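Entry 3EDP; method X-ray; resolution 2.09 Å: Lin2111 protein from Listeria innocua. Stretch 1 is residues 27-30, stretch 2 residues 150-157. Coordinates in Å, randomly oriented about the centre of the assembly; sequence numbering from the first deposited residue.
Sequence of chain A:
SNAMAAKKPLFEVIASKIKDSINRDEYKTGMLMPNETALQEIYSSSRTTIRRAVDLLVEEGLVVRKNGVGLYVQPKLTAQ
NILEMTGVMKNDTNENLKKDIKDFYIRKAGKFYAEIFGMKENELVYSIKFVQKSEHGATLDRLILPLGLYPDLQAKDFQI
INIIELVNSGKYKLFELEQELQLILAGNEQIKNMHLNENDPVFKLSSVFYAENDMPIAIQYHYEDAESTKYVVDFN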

ATOM      1  N   TYR A  27      -5.582 -19.163 -29.565  1.00 62.63           N
ATOM      2  CA  TYR A  27      -5.715 -17.764 -29.184  1.00 65.88           C
ATOM      3  C   TYR A  27      -5.978 -17.710 -27.681  1.00 69.55           C
ATOM      4  O   TYR A  27      -6.727 -18.534 -27.152  1.00 64.91           O
ATOM      5  CB  TYR A  27      -6.892 -17.097 -29.903  1.00 65.35           C
ATOM      6  CG  TYR A  27      -7.043 -17.401 -31.381  1.00 66.86           C
ATOM      7  CD1 TYR A  27      -5.933 -17.510 -32.217  1.00 62.17           C
ATOM      8  CD2 TYR A  27      -8.306 -17.536 -31.948  1.00 62.62           C
ATOM      9  CE1 TYR A  27      -6.084 -17.773 -33.573  1.00 58.33           C
ATOM     10  CE2 TYR A  27      -8.466 -17.796 -33.296  1.00 59.96           C
ATOM     11  CZ  TYR A  27      -7.354 -17.912 -34.102  1.00 58.99           C
ATOM     12  OH  TYR A  27      -7.524 -18.165 -35.441  1.00 55.76           O
ATOM     13  N   LYS A  28      -5.378 -16.743 -26.992  1.00 71.47           N
ATOM     14  CA  LYS A  28      -5.629 -16.587 -25.560  1.00 73.73           C
ATOM     15  C   LYS A  28      -5.221 -15.225 -24.998  1.00 68.57           C
ATOM     16  O   LYS A  28      -4.495 -14.461 -25.638  1.00 61.96           O
ATOM     17  CB  LYS A  28      -4.963 -17.710 -24.759  1.00 80.18           C
ATOM     18  CG  LYS A  28      -3.448 -17.734 -24.846  1.00 89.73           C
ATOM     19  CD  LYS A  28      -2.857 -18.667 -23.796  1.00 98.55           C
ATOM     20  CE  LYS A  28      -3.220 -18.218 -22.383  1.00102.13           C
ATOM     21  NZ  LYS A  28      -2.564 -19.055 -21.337  1.00103.59           N
ATOM     22  N   THR A  29      -5.710 -14.935 -23.795  1.00 68.60           N
ATOM     23  CA  THR A  29      -5.420 -13.683 -23.105  1.00 64.55           C
ATOM     24  C   THR A  29      -3.926 -13.407 -23.054  1.00 72.23           C
ATOM     25  O   THR A  29      -3.139 -14.268 -22.665  1.00 74.90           O
ATOM     26  CB  THR A  29      -5.963 -13.709 -21.667  1.00 62.02           C
ATOM     27  OG1 THR A  29      -7.364 -13.995 -21.693  1.00 62.35           O
ATOM     28  CG2 THR A  29      -5.735 -12.371 -20.982  1.00 61.53           C
ATOM     29  N   GLY A  30      -3.542 -12.194 -23.444  1.00 76.92           N
ATOM     30  CA  GLY A  30      -2.146 -11.806 -23.453  1.00 81.63           C
ATOM     31  C   GLY A  30      -1.407 -12.381 -24.645  1.00 86.00           C
ATOM     32  O   GLY A  30      -0.256 -12.028 -24.898  1.00 87.83           O
ATOM     33  N   TYR A 150      -0.464  -3.764 -18.828  1.00 29.64           N
ATOM     34  CA  TYR A 150      -0.123  -5.158 -18.532  1.00 32.48           C
ATOM     35  C   TYR A 150      -0.273  -6.045 -19.783  1.00 33.22           C
ATOM     36  O   TYR A 150      -0.865  -7.126 -19.721  1.00 34.28           O
ATOM     37  CB  TYR A 150      -0.973  -5.684 -17.361  1.00 25.78           C
ATOM     38  CG  TYR A 150      -0.773  -4.878 -16.091  1.00 25.40           C
ATOM     39  CD1 TYR A 150       0.026  -5.354 -15.058  1.00 22.03           C
ATOM     40  CD2 TYR A 150      -1.352  -3.622 -15.946  1.00 26.31           C
ATOM     41  CE1 TYR A 150       0.225  -4.612 -13.907  1.00 25.92           C
ATOM     42  CE2 TYR A 150      -1.149  -2.869 -14.799  1.00 28.48           C
ATOM     43  CZ  TYR A 150      -0.362  -3.372 -13.783  1.00 29.04           C
ATOM     44  OH  TYR A 150      -0.152  -2.630 -12.644  1.00 32.26           O
ATOM     45  N   PRO A 151       0.290  -5.590 -20.919  1.00 33.68           N
ATOM     46  CA  PRO A 151       0.087  -6.199 -22.244  1.00 46.00           C
ATOM     47  C   PRO A 151       0.517  -7.662 -22.349  1.00 50.33           C
ATOM     48  O   PRO A 151      -0.105  -8.419 -23.087  1.00 62.10           O
ATOM     49  CB  PRO A 151       0.986  -5.343 -23.152  1.00 44.99           C
ATOM     50  CG  PRO A 151       2.035  -4.825 -22.229  1.00 44.90           C
ATOM     51  CD  PRO A 151       1.246  -4.473 -21.003  1.00 35.50           C
ATOM     52  N   ASP A 152       1.558  -8.053 -21.625  1.00 53.82           N
ATOM     53  CA  ASP A 152       2.174  -9.360 -21.846  1.00 63.89           C
ATOM     54  C   ASP A 152       1.692 -10.463 -20.905  1.00 58.77           C
ATOM     55  O   ASP A 152       2.084 -11.622 -21.046  1.00 60.68           O
ATOM     56  CB  ASP A 152       3.701  -9.236 -21.786  1.00 68.04           C
ATOM     57  CG  ASP A 152       4.250  -8.307 -22.855  1.00 73.07           C
ATOM     58  OD1 ASP A 152       3.805  -8.411 -24.021  1.00 79.31           O
ATOM     59  OD2 ASP A 152       5.124  -7.472 -22.531  1.00 73.50           O
ATOM     60  N   LEU A 153       0.842 -10.109 -19.950  1.00 48.26           N
ATOM     61  CA  LEU A 153       0.348 -11.084 -18.988  1.00 44.03           C
ATOM     62  C   LEU A 153      -0.689 -12.023 -19.603  1.00 45.74           C
ATOM     63  O   LEU A 153      -1.660 -11.574 -20.204  1.00 49.64           O
ATOM     64  CB  LEU A 153      -0.268 -10.372 -17.779  1.00 43.47           C
ATOM     65  CG  LEU A 153       0.678  -9.850 -16.696  1.00 42.68           C
ATOM     66  CD1 LEU A 153       1.606  -8.791 -17.254  1.00 43.59           C
ATOM     67  CD2 LEU A 153      -0.124  -9.300 -15.525  1.00 41.37           C
ATOM     68  N   GLN A 154      -0.478 -13.326 -19.451  1.00 39.90           N
ATOM     69  CA  GLN A 154      -1.525 -14.300 -19.746  1.00 41.41           C
ATOM     70  C   GLN A 154      -2.346 -14.527 -18.478  1.00 39.82           C
ATOM     71  O   GLN A 154      -1.984 -14.026 -17.410  1.00 37.61           O
ATOM     72  CB  GLN A 154      -0.921 -15.613 -20.240  1.00 45.53           C
ATOM     73  CG  GLN A 154      -0.046 -15.433 -21.469  1.00 59.15           C
ATOM     74  CD  GLN A 154       0.710 -16.691 -21.840  1.00 71.28           C
ATOM     75  OE1 GLN A 154       0.289 -17.804 -21.517  1.00 77.15           O
ATOM     76  NE2 GLN A 154       1.837 -16.521 -22.526  1.00 71.45           N
ATOM     77  N   ALA A 155      -3.442 -15.275 -18.595  1.00 31.41           N
ATOM     78  CA  ALA A 155      -4.339 -15.526 -17.468  1.00 43.40           C
ATOM     79  C   ALA A 155      -3.607 -16.019 -16.216  1.00 46.82           C
ATOM     80  O   ALA A 155      -3.838 -15.517 -15.116  1.00 47.68           O
ATOM     81  CB  ALA A 155      -5.437 -16.508 -17.866  1.00 44.70           C
ATOM     82  N   LYS A 156      -2.726 -16.999 -16.396  1.00 41.56           N
ATOM     83  CA  LYS A 156      -2.003 -17.608 -15.286  1.00 44.97           C
ATOM     84  C   LYS A 156      -1.002 -16.661 -14.612  1.00 49.61           C
ATOM     85  O   LYS A 156      -0.474 -16.969 -13.545  1.00 49.17           O
ATOM     86  CB  LYS A 156      -1.279 -18.868 -15.761  1.00 39.38           C
ATOM     87  CG  LYS A 156      -0.433 -18.661 -16.999  1.00 58.23           C
ATOM     88  CD  LYS A 156      -0.030 -20.001 -17.611  1.00 67.94           C
ATOM     89  CE  LYS A 156       0.650 -19.825 -18.960  1.00 75.77           C
ATOM     90  NZ  LYS A 156       1.905 -19.034 -18.851  1.00 81.79           N
ATOM     91  N   ASP A 157      -0.730 -15.521 -15.242  1.00 37.49           N
ATOM     92  CA  ASP A 157       0.200 -14.554 -14.680  1.00 41.20           C
ATOM     93  C   ASP A 157      -0.473 -13.635 -13.670  1.00 39.90           C
ATOM     94  O   ASP A 157       0.201 -12.955 -12.906  1.00 39.92           O
ATOM     95  CB  ASP A 157       0.841 -13.730 -15.797  1.00 38.21           C
ATOM     96  CG  ASP A 157       1.707 -14.574 -16.711  1.00 48.66           C
ATOM     97  OD1 ASP A 157       2.528 -15.352 -16.177  1.00 43.40           O
ATOM     98  OD2 ASP A 157       1.539 -14.481 -17.949  1.00 48.09           O
TER

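The contact joins an irregular segment to a loop that ends in a short 3-10 segment (155-157), more than a hundred residues away in sequence, and it is small: about 283 Å² is buried, counting both sides. One side-chain hydrogen bond crosses it, from Lys28 NZ to Gln154 OE1 at 3.1 Å. Lysine suits this place because its long aliphatic chain can carry the ammonium group to a distant acceptor. The CA-to-CB bond of Lys28 points toward the other stretch, and chi1 is p; chi2 and chi4 are t, while a single m bend at chi3 turns the otherwise extended chain. Gln154 meets it with chi1 m and chi2 t, an extended chain whose CB leaves sideways and which carries OE1 to Lys28 NZ; NE2 lies farther off. A neutral amide oxygen accepts the bond without a formal charge of its own. Lys156 also comes close, its CE 4.1 Å from Lys28 NZ, but this is a carbon neighbour; Lys28 NZ and Lys156 NZ lie farther apart, at 5.1 Å.

Closer to the backbone, the segments meet through two CA-H...O contacts. The CA of Gln154 lies 3.3 Å from Thr29 O, and the CA of Gly30 lies 3.3 Å from Leu153 O, with angles at hydrogen of 147° and 139°. Such contacts are weaker than conventional hydrogen bonds; they accompany a close backbone approach, with Gly30 CA 4.5 Å from Gln154 CA. Glycine fits here for two reasons: its phi of 78° is one that residues with a CB generally find less favourable, and an ideal CB would stand 2.1 Å from Leu153 O, a clash. Thr29, with chi1 m, is buried, and its OG1 is hydrogen-bonded elsewhere in the structure, so the hydroxyl is not left unsatisfied.

The second stretch is shaped by its own local bonds. A type I turn runs from Tyr150 to Leu153, closed by a weak bond from Leu153 N to Tyr150 O at 3.4 Å. Pro151, with phi -59°, suits the second position of such a turn, since its ring restricts phi to about that value; its CB points away from the first stretch. The CA-to-CB bond of Leu153 points sideways and the end of its m,p side chain leads off from the first stretch; its carbonyl oxygen approaches Gly30 CA. Asp157, with chi1 m, brings OD2 to 2.8 Å from Gln154 N, while its own N bonds to Gln154 O at 2.9 Å. Aspartate's short carboxylate suits this reciprocal pairing, which ties together the two ends of the Gln154–Asp157 segment, where the small Ala155 is buried.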